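Local coordinates for glycosylation Associate Protein 1 (Streptococcus agalactiae serotype V, PDB 6OYC) that probably takes part in adhesin glycosylation and export as a GT-B-like component of the accessory Sec system, at residues S233-H238 with S257-A262; L251-F256 with S270-A275; N264-Y269 with A287-K292; D276-D281 with I293-V298. All blocks are in the same frame, centred on the assembly; numbering follows the deposited sequence.

How the contacts relate
All four contacts lie in one Rossmann-like domain, around the half of its seven-stranded parallel sheet formed by strands 229-233, 250-255, 277-280 and 297-299. Contact 1 joins the loops that follow strands 229-233 and 250-255. Contact 2 packs strand 250-255 on helix 269-273, contact 3 pairs helices 262-267 and 283-292, and contact 4 adds the edge strand 297-299. Centres of contacts 2 and 4 are about 7 Å apart, those of contacts 1 and 4 about 14 Å. Contact 1 closes along the chain before contacts 3 and 4 open. Together they tie successive beta-alpha-beta units into one layered block, and a single sulfate touches contacts 1 and 3.

Contact 1: S233-H238 with S257-A262. With SO4 (sulfate ion), chain J.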
# COMPACT_ATOMS: atom_id res chain seq x y z
N SER A 233 -12.58 -8.49 -0.82
CA SER A 233 -12.02 -7.65 0.23
C SER A 233 -13.15 -7.05 1.07
O SER A 233 -13.96 -6.27 0.55
CB SER A 233 -11.19 -6.55 -0.43
OG SER A 233 -10.16 -6.11 0.40
N PHE A 234 -13.24 -7.41 2.35
CA PHE A 234 -14.37 -6.94 3.16
C PHE A 234 -14.36 -5.42 3.28
O PHE A 234 -13.40 -4.84 3.81
CB PHE A 234 -14.33 -7.58 4.56
CG PHE A 234 -15.56 -7.28 5.39
CD1 PHE A 234 -15.76 -6.02 5.96
CD2 PHE A 234 -16.53 -8.25 5.61
CE1 PHE A 234 -16.88 -5.75 6.73
CE2 PHE A 234 -17.65 -7.99 6.37
CZ PHE A 234 -17.83 -6.73 6.94
N ASN A 235 -15.44 -4.78 2.85
CA ASN A 235 -15.53 -3.33 2.94
C ASN A 235 -17.00 -2.92 2.91
O ASN A 235 -17.74 -3.31 2.00
CB ASN A 235 -14.76 -2.67 1.78
CG ASN A 235 -14.34 -1.27 2.11
OD1 ASN A 235 -15.12 -0.49 2.64
ND2 ASN A 235 -13.09 -0.94 1.80
N GLN A 236 -17.41 -2.10 3.88
CA GLN A 236 -18.80 -1.63 3.85
C GLN A 236 -19.12 -0.77 2.64
O GLN A 236 -20.29 -0.65 2.27
CB GLN A 236 -19.13 -0.85 5.13
CG GLN A 236 -18.30 0.40 5.33
CD GLN A 236 -18.57 1.08 6.67
OE1 GLN A 236 -17.68 1.17 7.53
NE2 GLN A 236 -19.80 1.56 6.87
N VAL A 237 -18.12 -0.17 1.98
CA VAL A 237 -18.46 0.64 0.80
C VAL A 237 -18.97 -0.22 -0.35
O VAL A 237 -19.62 0.30 -1.26
CB VAL A 237 -17.27 1.51 0.35
CG1 VAL A 237 -16.76 2.38 1.51
CG2 VAL A 237 -16.14 0.64 -0.20
N HIS A 238 -18.70 -1.53 -0.36
CA HIS A 238 -19.18 -2.35 -1.47
C HIS A 238 -19.81 -3.70 -1.08
O HIS A 238 -20.33 -4.38 -1.97
CB HIS A 238 -18.05 -2.59 -2.49
CG HIS A 238 -16.90 -3.38 -1.95
ND1 HIS A 238 -15.61 -3.19 -2.40
CD2 HIS A 238 -16.84 -4.36 -1.02
CE1 HIS A 238 -14.80 -4.02 -1.76
NE2 HIS A 238 -15.52 -4.75 -0.92
N SER A 257 -6.98 -6.64 9.08
CA SER A 257 -7.05 -5.80 10.28
C SER A 257 -6.69 -4.33 10.01
O SER A 257 -7.22 -3.44 10.67
CB SER A 257 -6.14 -6.38 11.36
OG SER A 257 -4.79 -6.40 10.92
N GLU A 258 -5.79 -4.05 9.05
CA GLU A 258 -5.45 -2.65 8.78
C GLU A 258 -6.64 -1.88 8.21
O GLU A 258 -6.76 -0.68 8.44
CB GLU A 258 -4.26 -2.56 7.84
CG GLU A 258 -3.82 -1.14 7.46
CD GLU A 258 -2.89 -1.09 6.23
OE1 GLU A 258 -1.74 -0.59 6.36
OE2 GLU A 258 -3.30 -1.55 5.14
N ARG A 259 -7.52 -2.56 7.47
CA ARG A 259 -8.70 -1.98 6.81
C ARG A 259 -9.98 -2.15 7.62
O ARG A 259 -10.83 -1.27 7.63
CB ARG A 259 -8.91 -2.63 5.45
CG ARG A 259 -10.14 -2.18 4.69
CD ARG A 259 -10.25 -2.89 3.34
NE ARG A 259 -10.53 -4.32 3.51
CZ ARG A 259 -9.68 -5.29 3.17
NH1 ARG A 259 -8.50 -5.00 2.63
NH2 ARG A 259 -10.02 -6.57 3.36
N ASN A 260 -10.14 -3.27 8.31
CA ASN A 260 -11.44 -3.63 8.84
C ASN A 260 -11.53 -3.39 10.33
O ASN A 260 -10.62 -3.75 11.09
CB ASN A 260 -11.74 -5.08 8.49
CG ASN A 260 -11.92 -5.27 7.00
OD1 ASN A 260 -11.30 -6.14 6.38
ND2 ASN A 260 -12.74 -4.41 6.40
N ASN A 261 -12.61 -2.74 10.75
CA ASN A 261 -13.01 -2.70 12.15
C ASN A 261 -13.72 -4.01 12.52
O ASN A 261 -14.79 -4.32 11.98
CB ASN A 261 -13.90 -1.49 12.38
CG ASN A 261 -14.14 -1.23 13.84
OD1 ASN A 261 -14.34 -2.16 14.62
ND2 ASN A 261 -14.13 0.04 14.22
N ALA A 262 -13.12 -4.77 13.44
CA ALA A 262 -13.69 -6.04 13.87
C ALA A 262 -15.16 -5.91 14.28
O ALA A 262 -16.00 -6.76 13.93
CB ALA A 262 -12.87 -6.61 15.02
S SO4 J . -15.38 -1.79 7.38
O1 SO4 J . -15.62 -2.34 6.05
O2 SO4 J . -16.65 -1.59 8.09
O3 SO4 J . -14.55 -2.72 8.16
O4 SO4 J . -14.66 -0.51 7.26
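Arg259 and Asn260 both donate to the backbone oxygen of Phe234, joining two loops that follow adjacent parallel strands of a Rossmann-like domain, 229-233 and 250-255. Asn260 ND2 lies 2.7 Å from Phe234 O, with the acceptor close to the amide plane. Arg259 NE reaches the same Phe234 O at 2.9 Å. The two donors come from opposite faces of the carbonyl plane, Asn260 ND2 standing 47° out of it, so this oxygen is gripped from both sides. The Arg259 chain is extended up to CD and then turns (chi3 67°), which swings NE onto the carbonyl. Ser233 OG sits over one face of the guanidinium, 2.9 Å from Arg259 CZ, while NH1 forms a salt bridge with Asp33. Phe234 carries CG anti to its backbone N (chi1 -173°). At the edge of its ring, CD1 is 3.5 Å from Asn260 ND2, and the ring and amide planes stand almost perpendicular. Asn260 ND2 also donates to O3 of a sulfate, probably from the crystallisation liquor, at 3.0 Å. Gln236 N and Asn261 N bind the same ion, one from each loop. Within 233-238, Asn235 OD1 accepts from Val237 N in an Asx turn, and Asn235 CB lies over one face of the His238 ring. The imidazole is held in turn by a 2.6 Å bond from His238 NE2 to Ser233 O, with that oxygen in the ring plane.

Contact 2: L251-F256 with S270-A275; sequences LILSVF and SSLSRA
Leu253 of strand 250-255 pushes its CD1 methyl into the end of helix 269-273, where it meets three residues at once. Leu253 CD1 is 3.4 Å from Ser271 O, 3.8 Å from Leu272 CD2 and 4.0 Å from Ala275 CB. The chain extends straight out to that methyl, CD1 being anti to CA (chi2 177°). Leu251, likewise directed at 270-275, has a different conformation. Its CG is anti to the backbone N (chi1 176°) and CD2 is the branch that leads outward, ending 3.4 Å from Arg274 O. Leu251 CD2 also approaches Arg274 CB, at 4.1 Å, before the rest of the arginine turns away. Arg274 NH1 donates to Ser270 O at 3.0 Å, with this oxygen in the guanidinium plane, which ties the guanidinium to the preceding turn. Leu272 CB points away from the strand, yet its CD2 still reaches Leu253. No hydrogen bond links the two segments, and the joint rests on van der Waals packing of leucine methyls against carbonyls and apolar side chains. Strand 250-255, helices 262-267 and 269-273, and the parallel neighbour strand 277-280 form a beta-alpha-beta crossover of the Rossmann-like domain, and this contact packs its second helix on the first strand. Leu251 and Leu253 also touch Val232 of strand 229-233, and Leu272 packs on Leu289 of helix 283-292.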
# COMPACT_ATOMS: atom_id res chain seq x y z
N LEU A 251 -18.40 -17.73 -2.54
CA LEU A 251 -18.01 -16.45 -1.97
C LEU A 251 -17.04 -16.68 -0.82
O LEU A 251 -17.32 -17.50 0.07
CB LEU A 251 -19.24 -15.68 -1.48
CG LEU A 251 -18.98 -14.35 -0.76
CD1 LEU A 251 -18.30 -13.35 -1.68
CD2 LEU A 251 -20.29 -13.79 -0.25
N ILE A 252 -15.92 -15.96 -0.84
CA ILE A 252 -14.98 -15.90 0.27
C ILE A 252 -14.82 -14.43 0.69
O ILE A 252 -14.53 -13.57 -0.15
CB ILE A 252 -13.61 -16.50 -0.09
CG1 ILE A 252 -13.73 -18.00 -0.37
CG2 ILE A 252 -12.59 -16.27 1.03
CD1 ILE A 252 -12.57 -18.54 -1.17
N LEU A 253 -15.02 -14.16 1.97
CA LEU A 253 -14.82 -12.82 2.52
C LEU A 253 -13.43 -12.73 3.14
O LEU A 253 -13.05 -13.60 3.94
CB LEU A 253 -15.88 -12.51 3.57
CG LEU A 253 -17.26 -12.09 3.09
CD1 LEU A 253 -18.19 -11.89 4.30
CD2 LEU A 253 -17.13 -10.81 2.28
N SER A 254 -12.69 -11.68 2.82
CA SER A 254 -11.34 -11.48 3.36
C SER A 254 -11.34 -10.30 4.32
O SER A 254 -11.66 -9.17 3.93
CB SER A 254 -10.31 -11.26 2.25
OG SER A 254 -9.01 -11.07 2.81
N VAL A 255 -10.98 -10.57 5.57
CA VAL A 255 -10.95 -9.57 6.63
C VAL A 255 -9.48 -9.22 6.90
O VAL A 255 -8.65 -10.10 7.17
CB VAL A 255 -11.64 -10.10 7.90
CG1 VAL A 255 -11.34 -9.21 9.12
CG2 VAL A 255 -13.13 -10.24 7.67
N PHE A 256 -9.15 -7.93 6.82
CA PHE A 256 -7.78 -7.45 6.94
C PHE A 256 -7.72 -6.37 8.01
O PHE A 256 -8.35 -5.31 7.87
CB PHE A 256 -7.28 -6.90 5.60
CG PHE A 256 -5.80 -6.64 5.57
CD1 PHE A 256 -4.90 -7.65 5.89
CD2 PHE A 256 -5.31 -5.39 5.20
CE1 PHE A 256 -3.53 -7.41 5.85
CE2 PHE A 256 -3.93 -5.14 5.17
CZ PHE A 256 -3.04 -6.15 5.49
N SER A 270 -25.41 -10.24 7.66
CA SER A 270 -25.89 -10.55 6.32
C SER A 270 -24.74 -10.93 5.40
O SER A 270 -24.84 -11.90 4.64
CB SER A 270 -26.67 -9.36 5.75
OG SER A 270 -27.94 -9.26 6.37
N SER A 271 -23.62 -10.19 5.48
CA SER A 271 -22.45 -10.54 4.67
C SER A 271 -21.84 -11.86 5.13
O SER A 271 -21.50 -12.71 4.30
CB SER A 271 -21.40 -9.43 4.75
OG SER A 271 -21.84 -8.23 4.13
N LEU A 272 -21.68 -12.04 6.44
CA LEU A 272 -20.99 -13.22 6.95
C LEU A 272 -21.77 -14.49 6.66
O LEU A 272 -21.17 -15.54 6.37
CB LEU A 272 -20.74 -13.10 8.46
CG LEU A 272 -19.92 -11.90 8.91
CD1 LEU A 272 -19.56 -12.06 10.37
CD2 LEU A 272 -18.66 -11.76 8.06
N SER A 273 -23.10 -14.42 6.74
CA SER A 273 -23.90 -15.61 6.48
C SER A 273 -23.88 -16.00 5.02
O SER A 273 -24.21 -17.14 4.70
CB SER A 273 -25.35 -15.39 6.94
OG SER A 273 -26.02 -14.48 6.09
N ARG A 274 -23.47 -15.10 4.13
CA ARG A 274 -23.37 -15.44 2.72
C ARG A 274 -21.99 -15.97 2.33
O ARG A 274 -21.82 -16.42 1.19
CB ARG A 274 -23.74 -14.23 1.85
CG ARG A 274 -25.25 -14.07 1.72
CD ARG A 274 -25.67 -12.69 1.25
NE ARG A 274 -27.13 -12.62 1.13
CZ ARG A 274 -27.96 -12.36 2.14
NH1 ARG A 274 -27.49 -12.11 3.35
NH2 ARG A 274 -29.27 -12.32 1.93
N ALA A 275 -21.02 -15.95 3.23
CA ALA A 275 -19.70 -16.44 2.89
C ALA A 275 -19.66 -17.96 2.92
O ALA A 275 -20.18 -18.59 3.84
CB ALA A 275 -18.66 -15.88 3.85

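Contact 3: N264-Y269 with A287-K292; sequences NVLEDY and AQLKEK. With SO4 (sulfate ion), chain J.
Leu266 and Leu289 form the centre of a helix-helix contact between 262-267 and 283-292, which cover neighbouring strands of the Rossmann-like sheet. Leu289 CD2 is the methyl shared by both partners: it lies 3.8 Å from Val265 CG1 and 4.0 Å from Leu266 CD2. The Val265 and Leu289 side chains meet at about a right angle, Leu289 tucking in on the buried side. The other Leu266 branch, CD1, rests 3.5 Å from Gln288 NE2; its two branches thus meet successive residues of the facing helix. Toward solvent, Lys292 completes the interface. Its chain is extended beyond CG, chi4 (179°) carrying NZ outward in line, and passes over Leu266, with Lys292 CD 4.0 Å from Leu266 CB. The ammonium then donates to the backbone, Lys292 NZ lying 2.7 Å from Leu266 O and 50° out of the carbonyl plane. Tyr269 comes across this chain at about a right angle, with Tyr269 OH 3.0 Å from Lys292 CE. Asn264 ND2 donates to a sulfate ion, probably from the crystallisation liquor. Because Leu266 O belongs to the last turn of its helix, the lysine charge probably favours this negative dipole end and adds a polar tie to a mainly apolar join.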
# COMPACT_ATOMS: atom_id res chain seq x y z
N ASN A 264 -17.32 -3.82 13.12
CA ASN A 264 -18.10 -3.71 11.90
C ASN A 264 -18.23 -5.06 11.21
O ASN A 264 -19.28 -5.39 10.66
CB ASN A 264 -17.47 -2.70 10.95
CG ASN A 264 -17.71 -1.27 11.39
OD1 ASN A 264 -18.38 -1.02 12.39
ND2 ASN A 264 -17.16 -0.33 10.63
N VAL A 265 -17.16 -5.85 11.20
CA VAL A 265 -17.25 -7.19 10.64
C VAL A 265 -18.28 -8.01 11.40
O VAL A 265 -19.24 -8.54 10.82
CB VAL A 265 -15.87 -7.87 10.63
CG1 VAL A 265 -16.03 -9.31 10.16
CG2 VAL A 265 -14.90 -7.09 9.75
N LEU A 266 -18.11 -8.12 12.72
CA LEU A 266 -18.95 -8.99 13.54
C LEU A 266 -20.40 -8.54 13.58
O LEU A 266 -21.25 -9.31 14.02
CB LEU A 266 -18.43 -9.05 14.96
CG LEU A 266 -17.03 -9.61 15.04
CD1 LEU A 266 -16.34 -9.12 16.31
CD2 LEU A 266 -17.14 -11.11 14.98
N GLU A 267 -20.69 -7.32 13.13
CA GLU A 267 -22.05 -6.83 13.12
C GLU A 267 -22.77 -7.13 11.81
O GLU A 267 -24.01 -7.19 11.79
CB GLU A 267 -22.04 -5.32 13.40
CG GLU A 267 -23.16 -4.51 12.81
CD GLU A 267 -23.02 -3.01 13.08
OE1 GLU A 267 -22.08 -2.39 12.53
OE2 GLU A 267 -23.87 -2.46 13.84
N ASP A 268 -22.03 -7.37 10.73
CA ASP A 268 -22.62 -7.53 9.40
C ASP A 268 -22.99 -9.00 9.17
O ASP A 268 -22.43 -9.70 8.32
CB ASP A 268 -21.65 -7.03 8.34
CG ASP A 268 -22.27 -7.00 6.95
OD1 ASP A 268 -23.40 -7.51 6.78
OD2 ASP A 268 -21.62 -6.48 6.02
N TYR A 269 -23.97 -9.46 9.96
CA TYR A 269 -24.49 -10.83 9.85
C TYR A 269 -24.83 -11.19 8.41
O TYR A 269 -24.59 -12.32 7.97
CB TYR A 269 -25.75 -10.99 10.68
CG TYR A 269 -25.59 -11.20 12.18
CD1 TYR A 269 -25.45 -12.48 12.71
CD2 TYR A 269 -25.65 -10.12 13.06
CE1 TYR A 269 -25.34 -12.67 14.09
CE2 TYR A 269 -25.52 -10.30 14.43
CZ TYR A 269 -25.37 -11.59 14.94
OH TYR A 269 -25.26 -11.79 16.31
N ALA A 287 -10.61 -15.76 15.95
CA ALA A 287 -11.28 -16.35 17.10
C ALA A 287 -12.61 -15.67 17.37
O ALA A 287 -13.63 -16.34 17.60
CB ALA A 287 -10.38 -16.28 18.33
N GLN A 288 -12.64 -14.33 17.36
CA GLN A 288 -13.92 -13.65 17.50
C GLN A 288 -14.90 -14.09 16.43
O GLN A 288 -16.08 -14.35 16.72
CB GLN A 288 -13.75 -12.13 17.44
CG GLN A 288 -13.05 -11.49 18.63
CD GLN A 288 -12.89 -9.99 18.41
OE1 GLN A 288 -11.89 -9.54 17.86
NE2 GLN A 288 -13.89 -9.22 18.83
N LEU A 289 -14.45 -14.19 15.18
CA LEU A 289 -15.33 -14.63 14.10
C LEU A 289 -15.86 -16.03 14.36
O LEU A 289 -17.07 -16.26 14.36
CB LEU A 289 -14.59 -14.57 12.77
CG LEU A 289 -14.58 -13.19 12.14
CD1 LEU A 289 -13.56 -13.15 11.02
CD2 LEU A 289 -15.97 -12.86 11.63
N LYS A 290 -14.96 -16.99 14.60
CA LYS A 290 -15.37 -18.35 14.91
C LYS A 290 -16.31 -18.41 16.10
O LYS A 290 -17.20 -19.26 16.16
CB LYS A 290 -14.13 -19.21 15.19
CG LYS A 290 -13.38 -19.70 13.97
CD LYS A 290 -14.10 -20.87 13.27
CE LYS A 290 -13.10 -21.76 12.50
NZ LYS A 290 -13.76 -22.70 11.52
N GLU A 291 -16.13 -17.50 17.07
CA GLU A 291 -17.04 -17.43 18.20
C GLU A 291 -18.45 -17.05 17.75
O GLU A 291 -19.43 -17.64 18.21
CB GLU A 291 -16.52 -16.40 19.21
CG GLU A 291 -17.35 -16.22 20.48
CD GLU A 291 -16.51 -15.62 21.62
OE1 GLU A 291 -16.69 -16.04 22.79
OE2 GLU A 291 -15.67 -14.73 21.35
N LYS A 292 -18.57 -16.09 16.84
CA LYS A 292 -19.88 -15.52 16.58
C LYS A 292 -20.62 -16.21 15.44
O LYS A 292 -21.86 -16.20 15.45
CB LYS A 292 -19.77 -14.02 16.28
CG LYS A 292 -21.14 -13.30 16.37
CD LYS A 292 -20.99 -11.79 16.39
CE LYS A 292 -22.33 -11.09 16.53
NZ LYS A 292 -22.20 -9.59 16.57
S SO4 J . -15.38 -1.79 7.38
O1 SO4 J . -15.62 -2.34 6.05
O2 SO4 J . -16.65 -1.59 8.09
O3 SO4 J . -14.55 -2.72 8.16
O4 SO4 J . -14.66 -0.51 7.26

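Contact 4: D276-D281 with I293-V298; sequences DAIICD and IDKPVV
Ile278 pairs with Val297, and Ile279 with Val298, in a parallel strand pairing held by three backbone hydrogen bonds. Ile278 uses both of its polar backbone atoms: N donates to Pro296 O at 2.8 Å, and O accepts from Val298 N at 2.7 Å. Cys280 N continues the pattern to Val298 O at 3.2 Å. Side chains add to this on one face, where Ile278 CB meets Val297 CG2 at 4.3 Å and Cys280 SG meets Val297 CG1. Ile278 holds CD1 anti to CA (chi2 157°), ending 3.9 Å from Lys295 CB, the two side chains crossing at about a right angle. Before the strands pair, the Pro296 ring sits against the backbone, CG being 3.5 Å from Asp276 O. Further out, a bend at chi2 (-69°) turns CD of Lys295 aside. Lys295 NZ donates to Ala275 O and Ser273 O, tying the approach to strand 297-299 to the end of helix 269-273. Asp276 OD2 accepts from Leu251 N on the adjacent strand. The pair closes the beta-alpha-beta unit 277-280, 283-292, 297-299: Ile278 and Val297 face helix 283-292, Ile279 and Val298 meet Ile510 of helix 505-512, and strand 297-299 forms one edge of the sheet.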
# COMPACT_ATOMS: atom_id res chain seq x y z
N ASP A 276 -19.04 -18.56 1.90
CA ASP A 276 -18.69 -19.97 2.02
C ASP A 276 -17.45 -20.18 2.89
O ASP A 276 -17.31 -21.25 3.49
CB ASP A 276 -18.48 -20.59 0.63
CG ASP A 276 -19.74 -20.54 -0.23
OD1 ASP A 276 -20.66 -21.34 0.03
OD2 ASP A 276 -19.83 -19.68 -1.14
N ALA A 277 -16.57 -19.18 2.99
CA ALA A 277 -15.43 -19.20 3.90
C ALA A 277 -14.98 -17.78 4.18
O ALA A 277 -15.25 -16.85 3.40
CB ALA A 277 -14.26 -20.03 3.35
N ILE A 278 -14.29 -17.60 5.31
CA ILE A 278 -13.74 -16.32 5.71
C ILE A 278 -12.24 -16.47 5.90
O ILE A 278 -11.79 -17.45 6.51
CB ILE A 278 -14.41 -15.78 6.98
CG1 ILE A 278 -15.91 -15.56 6.74
CG2 ILE A 278 -13.76 -14.48 7.41
CD1 ILE A 278 -16.74 -15.58 7.99
N ILE A 279 -11.48 -15.53 5.35
CA ILE A 279 -10.04 -15.41 5.56
C ILE A 279 -9.78 -14.20 6.44
O ILE A 279 -10.39 -13.14 6.24
CB ILE A 279 -9.28 -15.23 4.24
CG1 ILE A 279 -9.42 -16.43 3.31
CG2 ILE A 279 -7.79 -14.94 4.52
CD1 ILE A 279 -9.00 -16.09 1.89
N CYS A 280 -8.84 -14.33 7.38
CA CYS A 280 -8.28 -13.10 7.93
C CYS A 280 -6.81 -13.27 8.26
O CYS A 280 -6.27 -14.38 8.34
CB CYS A 280 -9.04 -12.60 9.16
SG CYS A 280 -9.26 -13.85 10.35
N ASP A 281 -6.15 -12.12 8.42
CA ASP A 281 -4.74 -12.06 8.73
C ASP A 281 -4.44 -12.23 10.22
O ASP A 281 -3.27 -12.39 10.58
CB ASP A 281 -4.15 -10.73 8.23
CG ASP A 281 -4.78 -9.52 8.90
OD1 ASP A 281 -6.02 -9.47 9.04
OD2 ASP A 281 -4.03 -8.61 9.32
N ILE A 293 -19.94 -16.80 14.46
CA ILE A 293 -20.68 -17.45 13.39
C ILE A 293 -20.03 -18.77 13.05
O ILE A 293 -18.82 -18.96 13.18
CB ILE A 293 -20.83 -16.58 12.12
CG1 ILE A 293 -21.86 -17.22 11.17
CG2 ILE A 293 -19.49 -16.37 11.44
CD1 ILE A 293 -22.28 -16.40 9.94
N ASP A 294 -20.87 -19.70 12.61
CA ASP A 294 -20.46 -21.02 12.18
C ASP A 294 -20.14 -20.95 10.70
O ASP A 294 -20.96 -21.24 9.82
CB ASP A 294 -21.56 -22.02 12.48
CG ASP A 294 -21.11 -23.44 12.32
OD1 ASP A 294 -20.02 -23.76 12.85
OD2 ASP A 294 -21.83 -24.22 11.66
N LYS A 295 -18.91 -20.53 10.42
CA LYS A 295 -18.35 -20.49 9.09
C LYS A 295 -16.90 -20.92 9.18
O LYS A 295 -16.23 -20.67 10.19
CB LYS A 295 -18.40 -19.08 8.47
CG LYS A 295 -19.78 -18.59 8.07
CD LYS A 295 -20.33 -19.37 6.89
CE LYS A 295 -21.71 -18.84 6.54
NZ LYS A 295 -22.27 -19.43 5.29
N PRO A 296 -16.38 -21.57 8.14
CA PRO A 296 -14.93 -21.80 8.09
C PRO A 296 -14.20 -20.46 8.11
O PRO A 296 -14.47 -19.57 7.30
CB PRO A 296 -14.73 -22.55 6.76
CG PRO A 296 -16.13 -22.97 6.32
CD PRO A 296 -17.08 -22.01 6.92
N VAL A 297 -13.32 -20.29 9.09
CA VAL A 297 -12.48 -19.11 9.23
C VAL A 297 -11.04 -19.61 9.09
O VAL A 297 -10.57 -20.38 9.93
CB VAL A 297 -12.69 -18.40 10.57
CG1 VAL A 297 -11.74 -17.23 10.74
CG2 VAL A 297 -14.15 -17.93 10.74
N VAL A 298 -10.36 -19.20 8.02
CA VAL A 298 -9.00 -19.66 7.76
C VAL A 298 -8.03 -18.51 7.98
O VAL A 298 -8.19 -17.42 7.41
CB VAL A 298 -8.85 -20.24 6.35
CG1 VAL A 298 -7.37 -20.64 6.12
CG2 VAL A 298 -9.77 -21.44 6.15